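Local coordinates for Exo-alpha-sialidase (Clostridium perfringens, PDB 2VO8), which is a family 33 exo-alpha-sialidase that probably cleaves terminal sialic acids, its cohesin module probably binding partner toxins through dockerin-type modules, at residues 106-117 with 129-140; 35-46 with 91-99. One frame throughout, in Å; residues are numbered along the deposited sequence.

Interaction 1: residues 106-117 with 129-140; sequences SSELEVLGLTTA and LELSSKEVKINE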
loop_
_atom_site.group_PDB
_atom_site.type_symbol
_atom_site.label_atom_id
_atom_site.label_comp_id
_atom_site.label_asym_id
_atom_site.label_seq_id
_atom_site.Cartn_x
_atom_site.Cartn_y
_atom_site.Cartn_z
ATOM N N SER A 106 0.116 21.148 7.608
ATOM C CA SER A 106 0.264 21.521 6.200
ATOM C C SER A 106 1.710 21.329 5.707
ATOM O O SER A 106 2.716 21.480 6.471
ATOM C CB SER A 106 -0.195 22.955 5.971
ATOM O OG SER A 106 0.732 23.855 6.560
ATOM N N SER A 107 1.810 21.054 4.418
ATOM C CA SER A 107 3.077 20.764 3.768
ATOM C C SER A 107 2.953 20.861 2.270
ATOM O O SER A 107 1.934 20.460 1.684
ATOM C CB SER A 107 3.589 19.375 4.165
ATOM O OG SER A 107 4.779 19.096 3.442
ATOM N N GLU A 108 4.021 21.368 1.623
ATOM C CA GLU A 108 4.013 21.486 0.202
ATOM C C GLU A 108 4.208 20.119 -0.461
ATOM O O GLU A 108 3.791 19.951 -1.565
ATOM C CB GLU A 108 5.104 22.458 -0.308
ATOM C CG GLU A 108 4.876 23.941 0.083
ATOM C CD GLU A 108 3.782 24.605 -0.733
ATOM O OE1 GLU A 108 3.330 24.027 -1.747
ATOM O OE2 GLU A 108 3.357 25.736 -0.364
ATOM N N LEU A 109 4.871 19.200 0.225
ATOM C CA LEU A 109 5.194 17.917 -0.394
ATOM C C LEU A 109 5.459 16.938 0.695
ATOM O O LEU A 109 6.369 17.128 1.529
ATOM C CB LEU A 109 6.382 18.029 -1.387
ATOM C CG LEU A 109 6.823 16.791 -2.202
ATOM C CD1 LEU A 109 7.738 17.239 -3.364
ATOM C CD2 LEU A 109 7.552 15.772 -1.330
ATOM N N GLU A 110 4.642 15.870 0.697
ATOM C CA GLU A 110 4.974 14.679 1.458
ATOM C C GLU A 110 4.905 13.413 0.575
ATOM O O GLU A 110 4.118 13.355 -0.334
ATOM C CB GLU A 110 4.006 14.469 2.617
ATOM C CG GLU A 110 3.950 15.687 3.585
ATOM C CD GLU A 110 5.249 15.839 4.375
ATOM O OE1 GLU A 110 5.932 14.824 4.653
ATOM O OE2 GLU A 110 5.588 16.981 4.735
ATOM N N VAL A 111 5.718 12.441 0.905
ATOM C CA VAL A 111 5.812 11.199 0.109
ATOM C C VAL A 111 5.234 10.018 0.880
ATOM O O VAL A 111 5.683 9.715 1.992
ATOM C CB VAL A 111 7.252 10.926 -0.316
ATOM C CG1 VAL A 111 7.361 9.606 -1.111
ATOM C CG2 VAL A 111 7.816 12.169 -1.104
ATOM N N LEU A 112 4.247 9.359 0.252
ATOM C CA LEU A 112 3.730 8.070 0.669
ATOM C C LEU A 112 4.398 6.994 -0.220
ATOM O O LEU A 112 4.228 7.036 -1.433
ATOM C CB LEU A 112 2.234 8.058 0.529
ATOM C CG LEU A 112 1.535 9.272 1.202
ATOM C CD1 LEU A 112 0.087 9.286 0.892
ATOM C CD2 LEU A 112 1.903 9.273 2.736
ATOM N N GLY A 113 5.212 6.156 0.407
ATOM C CA GLY A 113 6.102 5.204 -0.268
ATOM C C GLY A 113 5.878 3.739 0.059
ATOM O O GLY A 113 5.435 3.380 1.135
ATOM N N LEU A 114 6.241 2.893 -0.890
ATOM C CA LEU A 114 6.315 1.463 -0.652
ATOM C C LEU A 114 7.779 1.092 -0.813
ATOM O O LEU A 114 8.311 1.113 -1.958
ATOM C CB LEU A 114 5.375 0.715 -1.622
ATOM C CG LEU A 114 3.857 0.968 -1.584
ATOM C CD1 LEU A 114 3.009 0.304 -2.747
ATOM C CD2 LEU A 114 3.203 0.514 -0.222
ATOM N N THR A 115 8.449 0.798 0.300
ATOM C CA THR A 115 9.891 0.537 0.269
ATOM C C THR A 115 10.241 -0.959 0.203
ATOM O O THR A 115 11.403 -1.323 0.034
ATOM C CB THR A 115 10.600 1.192 1.473
ATOM O OG1 THR A 115 9.966 0.771 2.690
ATOM C CG2 THR A 115 10.529 2.692 1.377
ATOM N N THR A 116 9.211 -1.781 0.401
ATOM C CA THR A 116 9.210 -3.247 0.234
ATOM C C THR A 116 7.880 -3.560 -0.442
ATOM O O THR A 116 6.797 -2.973 -0.097
ATOM C CB THR A 116 9.359 -3.972 1.584
ATOM O OG1 THR A 116 10.655 -3.709 2.156
ATOM C CG2 THR A 116 9.121 -5.533 1.491
ATOM N N ALA A 117 7.939 -4.441 -1.454
ATOM C CA ALA A 117 6.737 -4.866 -2.188
ATOM C C ALA A 117 7.058 -6.228 -2.799
ATOM O O ALA A 117 7.969 -6.341 -3.605
ATOM C CB ALA A 117 6.364 -3.879 -3.236
ATOM N N LEU A 129 8.432 -7.153 -6.354
ATOM C CA LEU A 129 7.679 -6.244 -7.217
ATOM C C LEU A 129 8.547 -4.967 -7.296
ATOM O O LEU A 129 9.297 -4.706 -6.395
ATOM C CB LEU A 129 6.327 -5.865 -6.606
ATOM C CG LEU A 129 5.205 -6.935 -6.467
ATOM C CD1 LEU A 129 4.023 -6.302 -5.797
ATOM C CD2 LEU A 129 4.797 -7.632 -7.773
ATOM N N GLU A 130 8.393 -4.212 -8.363
ATOM C CA GLU A 130 8.973 -2.863 -8.429
ATOM C C GLU A 130 8.319 -1.992 -7.350
ATOM O O GLU A 130 7.115 -2.092 -7.125
ATOM C CB GLU A 130 8.729 -2.257 -9.780
ATOM C CG GLU A 130 9.659 -2.811 -10.845
ATOM C CD GLU A 130 9.725 -1.940 -12.085
ATOM O OE1 GLU A 130 9.461 -0.708 -12.009
ATOM O OE2 GLU A 130 10.010 -2.509 -13.174
ATOM N N LEU A 131 9.140 -1.158 -6.717
ATOM C CA LEU A 131 8.673 -0.238 -5.690
ATOM C C LEU A 131 7.891 0.944 -6.284
ATOM O O LEU A 131 7.839 1.165 -7.480
ATOM C CB LEU A 131 9.860 0.217 -4.826
ATOM C CG LEU A 131 10.699 -0.909 -4.216
ATOM C CD1 LEU A 131 11.868 -0.407 -3.335
ATOM C CD2 LEU A 131 9.775 -1.877 -3.432
ATOM N N SER A 132 7.230 1.711 -5.423
ATOM C CA SER A 132 6.460 2.844 -5.903
ATOM C C SER A 132 6.297 3.876 -4.757
ATOM O O SER A 132 6.429 3.526 -3.588
ATOM C CB SER A 132 5.108 2.429 -6.479
ATOM O OG SER A 132 4.322 1.717 -5.506
ATOM N N SER A 133 6.013 5.116 -5.136
ATOM C CA SER A 133 5.596 6.145 -4.173
ATOM C C SER A 133 4.712 7.145 -4.852
ATOM O O SER A 133 4.602 7.161 -6.066
ATOM C CB SER A 133 6.790 6.838 -3.503
ATOM O OG SER A 133 7.493 7.634 -4.440
ATOM N N LYS A 134 4.090 8.011 -4.054
ATOM C CA LYS A 134 3.220 9.053 -4.554
ATOM C C LYS A 134 3.424 10.286 -3.647
ATOM O O LYS A 134 3.601 10.132 -2.430
ATOM C CB LYS A 134 1.762 8.571 -4.529
ATOM C CG LYS A 134 0.659 9.623 -4.651
ATOM C CD LYS A 134 0.512 10.239 -5.983
ATOM C CE LYS A 134 -0.545 11.370 -5.907
ATOM N NZ LYS A 134 -1.381 11.325 -7.122
ATOM N N GLU A 135 3.469 11.461 -4.277
ATOM C CA GLU A 135 3.580 12.741 -3.552
ATOM C C GLU A 135 2.207 13.343 -3.370
ATOM O O GLU A 135 1.386 13.319 -4.267
ATOM C CB GLU A 135 4.482 13.753 -4.274
ATOM C CG GLU A 135 5.800 13.215 -4.667
ATOM C CD GLU A 135 6.612 14.183 -5.523
ATOM O OE1 GLU A 135 6.015 15.127 -6.067
ATOM O OE2 GLU A 135 7.827 13.957 -5.610
ATOM N N VAL A 136 1.985 13.926 -2.193
ATOM C CA VAL A 136 0.789 14.678 -1.906
ATOM C C VAL A 136 1.168 16.078 -1.365
ATOM O O VAL A 136 2.198 16.232 -0.695
ATOM C CB VAL A 136 -0.124 14.005 -0.861
ATOM C CG1 VAL A 136 -0.437 12.498 -1.238
ATOM C CG2 VAL A 136 0.483 14.044 0.478
ATOM N N LYS A 137 0.306 17.039 -1.628
ATOM C CA LYS A 137 0.375 18.371 -0.980
ATOM C C LYS A 137 -0.698 18.418 0.111
ATOM O O LYS A 137 -1.871 18.097 -0.143
ATOM C CB LYS A 137 0.219 19.485 -1.989
ATOM C CG LYS A 137 0.081 20.888 -1.382
ATOM C CD LYS A 137 -0.408 21.870 -2.425
ATOM C CE LYS A 137 -0.431 23.340 -1.962
ATOM N NZ LYS A 137 -0.217 23.474 -0.534
ATOM N N ILE A 138 -0.307 18.823 1.313
ATOM C CA ILE A 138 -1.255 18.884 2.433
ATOM C C ILE A 138 -1.648 20.368 2.574
ATOM O O ILE A 138 -0.828 21.195 3.006
ATOM C CB ILE A 138 -0.671 18.410 3.780
ATOM C CG1 ILE A 138 -0.073 16.994 3.720
ATOM C CG2 ILE A 138 -1.748 18.495 4.908
ATOM C CD1 ILE A 138 0.703 16.671 4.901
ATOM N N ASN A 139 -2.878 20.675 2.202
ATOM C CA ASN A 139 -3.465 21.989 2.434
ATOM C C ASN A 139 -3.818 22.281 3.890
ATOM O O ASN A 139 -4.045 21.369 4.693
ATOM C CB ASN A 139 -4.711 22.167 1.558
ATOM C CG ASN A 139 -4.381 22.107 0.064
ATOM O OD1 ASN A 139 -4.984 21.350 -0.722
ATOM N ND2 ASN A 139 -3.417 22.895 -0.325
ATOM N N GLU A 140 -3.916 23.576 4.208
ATOM C CA GLU A 140 -4.400 24.008 5.514
ATOM C C GLU A 140 -5.852 23.623 5.705
ATOM O O GLU A 140 -6.662 23.722 4.785
ATOM C CB GLU A 140 -4.359 25.548 5.676
ATOM C CG GLU A 140 -3.100 26.260 5.236
ATOM C CD GLU A 140 -1.855 25.917 6.024
ATOM O OE1 GLU A 140 -1.955 25.611 7.232
ATOM O OE2 GLU A 140 -0.757 25.989 5.415
HETATM O O HOH W 1 -1.014 23.214 9.454
#

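Interaction 2: residues 35-46 with 91-99; sequences LNGDTEVYSAEY and EKDSDLVKV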
loop_
_atom_site.group_PDB
_atom_site.type_symbol
_atom_site.label_atom_id
_atom_site.label_comp_id
_atom_site.label_asym_id
_atom_site.label_seq_id
_atom_site.Cartn_x
_atom_site.Cartn_y
_atom_site.Cartn_z
ATOM N N LEU A 35 1.552 -7.901 -13.581
ATOM C CA LEU A 35 2.194 -9.134 -13.138
ATOM C C LEU A 35 2.469 -10.054 -14.346
ATOM O O LEU A 35 1.681 -10.055 -15.303
ATOM C CB LEU A 35 1.332 -9.887 -12.117
ATOM C CG LEU A 35 1.651 -9.566 -10.658
ATOM C CD1 LEU A 35 2.881 -10.370 -10.149
ATOM C CD2 LEU A 35 1.864 -8.025 -10.502
ATOM N N ASN A 36 3.577 -10.795 -14.264
ATOM C CA ASN A 36 3.977 -11.782 -15.270
ATOM C C ASN A 36 2.852 -12.784 -15.406
ATOM O O ASN A 36 2.239 -13.156 -14.402
ATOM C CB ASN A 36 5.274 -12.508 -14.859
ATOM C CG ASN A 36 6.514 -11.620 -14.943
ATOM O OD1 ASN A 36 6.479 -10.504 -15.499
ATOM N ND2 ASN A 36 7.622 -12.114 -14.396
ATOM N N GLY A 37 2.570 -13.223 -16.636
ATOM C CA GLY A 37 1.398 -14.070 -16.880
ATOM C C GLY A 37 1.390 -15.405 -16.146
ATOM O O GLY A 37 0.331 -15.901 -15.772
ATOM N N ASP A 38 2.581 -15.966 -15.936
ATOM C CA ASP A 38 2.777 -17.236 -15.231
ATOM C C ASP A 38 2.993 -17.077 -13.732
ATOM O O ASP A 38 3.357 -18.045 -13.068
ATOM C CB ASP A 38 4.027 -17.914 -15.768
ATOM C CG ASP A 38 5.286 -17.130 -15.456
ATOM O OD1 ASP A 38 6.295 -17.739 -15.042
ATOM O OD2 ASP A 38 5.260 -15.887 -15.619
ATOM N N THR A 39 2.872 -15.864 -13.190
ATOM C CA THR A 39 3.018 -15.703 -11.749
ATOM C C THR A 39 1.617 -15.776 -11.157
ATOM O O THR A 39 0.756 -14.990 -11.525
ATOM C CB THR A 39 3.794 -14.395 -11.361
ATOM O OG1 THR A 39 5.197 -14.597 -11.599
ATOM C CG2 THR A 39 3.591 -14.078 -9.883
ATOM N N GLU A 40 1.381 -16.792 -10.318
ATOM C CA GLU A 40 0.101 -16.997 -9.652
ATOM C C GLU A 40 0.171 -16.442 -8.234
ATOM O O GLU A 40 0.801 -17.035 -7.413
ATOM C CB GLU A 40 -0.206 -18.496 -9.573
ATOM C CG GLU A 40 -0.801 -19.085 -10.819
ATOM C CD GLU A 40 -1.501 -20.427 -10.557
ATOM O OE1 GLU A 40 -2.281 -20.547 -9.569
ATOM O OE2 GLU A 40 -1.276 -21.366 -11.350
ATOM N N VAL A 41 -0.477 -15.311 -7.956
ATOM C CA VAL A 41 -0.226 -14.597 -6.703
ATOM C C VAL A 41 -1.258 -15.011 -5.643
ATOM O O VAL A 41 -2.425 -14.994 -5.916
ATOM C CB VAL A 41 -0.269 -13.040 -6.896
ATOM C CG1 VAL A 41 -0.058 -12.325 -5.608
ATOM C CG2 VAL A 41 0.801 -12.600 -7.879
ATOM N N TYR A 42 -0.786 -15.371 -4.460
ATOM C CA TYR A 42 -1.685 -15.688 -3.332
ATOM C C TYR A 42 -1.511 -14.742 -2.124
ATOM O O TYR A 42 -2.312 -14.748 -1.172
ATOM C CB TYR A 42 -1.613 -17.177 -2.965
ATOM C CG TYR A 42 -2.295 -18.035 -4.033
ATOM C CD1 TYR A 42 -3.664 -18.206 -4.012
ATOM C CD2 TYR A 42 -1.564 -18.608 -5.105
ATOM C CE1 TYR A 42 -4.323 -18.979 -4.974
ATOM C CE2 TYR A 42 -2.200 -19.361 -6.063
ATOM C CZ TYR A 42 -3.598 -19.541 -5.995
ATOM O OH TYR A 42 -4.323 -20.283 -6.919
ATOM N N SER A 43 -0.478 -13.919 -2.138
ATOM C CA SER A 43 -0.266 -13.032 -0.978
ATOM C C SER A 43 0.577 -11.882 -1.452
ATOM O O SER A 43 1.299 -12.039 -2.440
ATOM C CB SER A 43 0.448 -13.775 0.158
ATOM O OG SER A 43 1.686 -14.319 -0.222
ATOM N N ALA A 44 0.495 -10.743 -0.763
ATOM C CA ALA A 44 1.465 -9.665 -1.020
ATOM C C ALA A 44 1.966 -9.117 0.318
ATOM O O ALA A 44 1.363 -9.366 1.393
ATOM C CB ALA A 44 0.877 -8.621 -1.901
ATOM N N GLU A 45 3.066 -8.373 0.264
ATOM C CA GLU A 45 3.602 -7.712 1.449
ATOM C C GLU A 45 4.216 -6.362 1.096
ATOM O O GLU A 45 5.096 -6.274 0.238
ATOM C CB GLU A 45 4.642 -8.600 2.134
ATOM C CG GLU A 45 5.513 -7.870 3.144
ATOM C CD GLU A 45 6.462 -8.800 3.874
ATOM O OE1 GLU A 45 6.396 -10.024 3.638
ATOM O OE2 GLU A 45 7.274 -8.306 4.685
ATOM N N TYR A 46 3.748 -5.311 1.760
ATOM C CA TYR A 46 4.355 -3.992 1.635
ATOM C C TYR A 46 5.088 -3.598 2.913
ATOM O O TYR A 46 4.806 -4.126 3.989
ATOM C CB TYR A 46 3.293 -2.943 1.294
ATOM C CG TYR A 46 2.434 -3.307 0.105
ATOM C CD1 TYR A 46 2.901 -3.138 -1.192
ATOM C CD2 TYR A 46 1.155 -3.818 0.278
ATOM C CE1 TYR A 46 2.119 -3.469 -2.282
ATOM C CE2 TYR A 46 0.365 -4.152 -0.805
ATOM C CZ TYR A 46 0.852 -3.975 -2.083
ATOM O OH TYR A 46 0.070 -4.306 -3.166
ATOM N N GLU A 91 -5.934 -11.290 -8.729
ATOM C CA GLU A 91 -5.812 -10.836 -10.118
ATOM C C GLU A 91 -4.605 -9.894 -10.369
ATOM O O GLU A 91 -4.108 -9.236 -9.445
ATOM C CB GLU A 91 -7.119 -10.188 -10.548
ATOM C CG GLU A 91 -8.330 -11.092 -10.337
ATOM C CD GLU A 91 -9.570 -10.492 -10.949
ATOM O OE1 GLU A 91 -10.551 -10.237 -10.217
ATOM O OE2 GLU A 91 -9.547 -10.253 -12.178
ATOM N N LYS A 92 -4.165 -9.831 -11.627
ATOM C CA LYS A 92 -2.853 -9.282 -11.992
ATOM C C LYS A 92 -2.766 -7.744 -11.755
ATOM O O LYS A 92 -1.675 -7.206 -11.529
ATOM C CB LYS A 92 -2.544 -9.598 -13.457
ATOM C CG LYS A 92 -2.632 -11.098 -13.854
ATOM C CD LYS A 92 -1.379 -11.934 -13.445
ATOM C CE LYS A 92 -1.550 -13.430 -13.822
ATOM N NZ LYS A 92 -0.967 -14.300 -12.745
ATOM N N ASP A 93 -3.905 -7.073 -11.832
ATOM C CA ASP A 93 -3.942 -5.579 -11.736
ATOM C C ASP A 93 -4.836 -5.102 -10.589
ATOM O O ASP A 93 -5.359 -3.969 -10.617
ATOM C CB ASP A 93 -4.420 -5.003 -13.070
ATOM C CG ASP A 93 -3.293 -4.943 -14.139
ATOM O OD1 ASP A 93 -2.242 -5.588 -14.030
ATOM O OD2 ASP A 93 -3.485 -4.226 -15.114
ATOM N N SER A 94 -5.004 -5.956 -9.587
ATOM C CA SER A 94 -5.950 -5.671 -8.506
ATOM C C SER A 94 -5.425 -4.642 -7.479
ATOM O O SER A 94 -4.257 -4.560 -7.215
ATOM C CB SER A 94 -6.471 -6.931 -7.758
ATOM O OG SER A 94 -5.679 -8.101 -7.915
ATOM N N ASP A 95 -6.370 -3.916 -6.898
ATOM C CA ASP A 95 -6.149 -3.119 -5.718
ATOM C C ASP A 95 -6.370 -4.026 -4.491
ATOM O O ASP A 95 -7.304 -4.872 -4.470
ATOM C CB ASP A 95 -7.065 -1.893 -5.742
ATOM C CG ASP A 95 -6.688 -0.903 -6.865
ATOM O OD1 ASP A 95 -5.627 -1.079 -7.467
ATOM O OD2 ASP A 95 -7.444 0.034 -7.128
ATOM N N LEU A 96 -5.470 -3.894 -3.521
ATOM C CA LEU A 96 -5.362 -4.841 -2.415
ATOM C C LEU A 96 -5.632 -4.246 -1.010
ATOM O O LEU A 96 -6.215 -4.913 -0.160
ATOM C CB LEU A 96 -3.988 -5.494 -2.429
ATOM C CG LEU A 96 -3.636 -6.358 -3.640
ATOM C CD1 LEU A 96 -2.271 -6.954 -3.492
ATOM C CD2 LEU A 96 -4.686 -7.502 -3.782
ATOM N N VAL A 97 -5.215 -3.002 -0.784
ATOM C CA VAL A 97 -5.222 -2.437 0.572
ATOM C C VAL A 97 -5.650 -0.966 0.529
ATOM O O VAL A 97 -5.282 -0.245 -0.406
ATOM C CB VAL A 97 -3.838 -2.506 1.225
ATOM C CG1 VAL A 97 -3.904 -1.869 2.719
ATOM C CG2 VAL A 97 -3.266 -3.906 1.194
ATOM N N LYS A 98 -6.460 -0.560 1.516
ATOM C CA LYS A 98 -6.848 0.847 1.730
ATOM C C LYS A 98 -6.118 1.305 2.988
ATOM O O LYS A 98 -6.315 0.719 4.052
ATOM C CB LYS A 98 -8.342 0.952 2.019
ATOM C CG LYS A 98 -9.278 0.481 0.924
ATOM C CD LYS A 98 -10.741 0.829 1.248
ATOM C CE LYS A 98 -11.659 -0.360 1.552
ATOM N NZ LYS A 98 -13.053 0.070 1.136
ATOM N N VAL A 99 -5.293 2.350 2.884
ATOM C CA VAL A 99 -4.633 2.934 4.058
ATOM C C VAL A 99 -5.274 4.301 4.327
ATOM O O VAL A 99 -5.238 5.190 3.494
ATOM C CB VAL A 99 -3.085 3.092 3.879
ATOM C CG1 VAL A 99 -2.415 3.668 5.154
ATOM C CG2 VAL A 99 -2.433 1.815 3.497
HETATM O O HOH W 2 -1.602 -16.841 -13.289
HETATM O O HOH W 3 -2.314 -13.946 -9.943
#

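Interaction 1: residues 106-117 with 129-140
Ser107 to Leu114 runs antiparallel to Ser132-Ile138, the axes of strands 109-114 and 132-139 approaching to 4.6 Å, with paired backbone bonds at Ser107-Ile138, Glu110-Val136 and Leu112-Lys134, then a bond from Leu114 N to Ser132 O. Between the first two pairs the register slips by one residue, a beta bulge at Glu108-Leu109. An ST turn accompanies it: Leu109 N donates to Ser107 OG, and that hydroxyl, set anti to its own backbone nitrogen (chi1 176°), donates in turn to Glu110 OE2 at 2.6 Å. The Glu110 carboxylate is thus held from within its own segment, while OE1 takes a second bond from Asn51. Glu110 CG lies 3.6 Å from Ile138 CD1, the two side chains crossing at a slant. Further along the same face Leu112 CD1 meets Val136 CG1 at 3.9 Å, roughly at right angles, and Phe55 covers both. Leu114 CD1 sits 3.4 Å from Ser132 OG, whose polar partner is Ser12. On the other face, rich in exposed residues, Val111 CG1 packs on Ser133 CB. The Leu109 side chain passes that of Glu135 at an angle, CD1 touching its carboxylate. Glu108 and Lys137 lie side by side, their charges joined by a long salt bridge of 3.8 Å from OE1 to NZ. At one end Ser106 OG donates to Glu140 OE2 (2.8 Å) from above the carboxylate plane. At the other, past the corner at Thr115, Leu131 folds over the turn, its CD2 4.0 Å from Ala117 CB, and Leu129 N bonds to Ala117 O. This is a long, bent beta hairpin, the C-terminal pair of strands in the cohesin beta-sandwich.

Interaction 2: residues 35-46 with 91-99
Lys92 lays its aliphatic chain over Leu35, CD resting 3.6 Å from Leu35 CB, before its ammonium group reaches the turn 36-39. A bend at chi2 (-79°) steers the chain along Leu35 and on toward the carbonyls of Asn36, Gly37 and Thr39. The modelled approach of NZ to Thr39 O is implausibly close, which leaves the end of the chain doubtful. In the model two waters also accept from Lys92 NZ: water 2 at 2.7 Å, which lies near Gly37 O as well, and water 3, which takes a second proton from Val41 N. Glu89 forms a salt bridge with the same ammonium. Both loops are built on type I turns, Asn36-Thr39 and Glu91-Ser94; the first is closed by Thr39 N on Asn36 O, and in the second Ser94 OG makes a very short bond to Glu91 O. From these turns the chain enters strands 41-46 and 95-99, which are not bonded to each other but face one another across the cohesin beta-sandwich, their axes 9.3 Å apart and inclined at 38°. Leu96 bridges the gap. With CG opposite its carbonyl carbon (chi1 -64°), it extends CD1 to both Ala44 CB, at 3.9 Å, and Tyr46 OH, at 3.5 Å. Tyr46 crosses it at about a right angle and slides past Val97 in the opposite direction, CE2 lying 4.2 Å from Val97 CG2. Tyr46 is buried, and its OH makes a weak hydrogen bond to Gly31 O. Val83 touches Ala44, Tyr46 and Val97, filling in beside this apolar cluster.

Overall arrangement
Interaction 1 joins neighbouring, hydrogen-bonded strands, so backbone bonds dominate it; interaction 2 spans the space between layers and has no direct hydrogen bond across its segments. Their centres are about 20 Å apart, on opposite sides of the chain's centre. Strand 41-49 links them, since it pairs with strand 107-121 and carries Tyr46, which packs against Leu114 and Ala117. Leu35 and Leu129 also touch, CD2 to CD2 at 4.0 Å. Each contact has a buried apolar part and a polar part nearer the surface: carboxylates, a hydroxyl and lysine on the 106-117/129-140 hairpin, and a lysine with waters at the loops of 35-46 and 91-99.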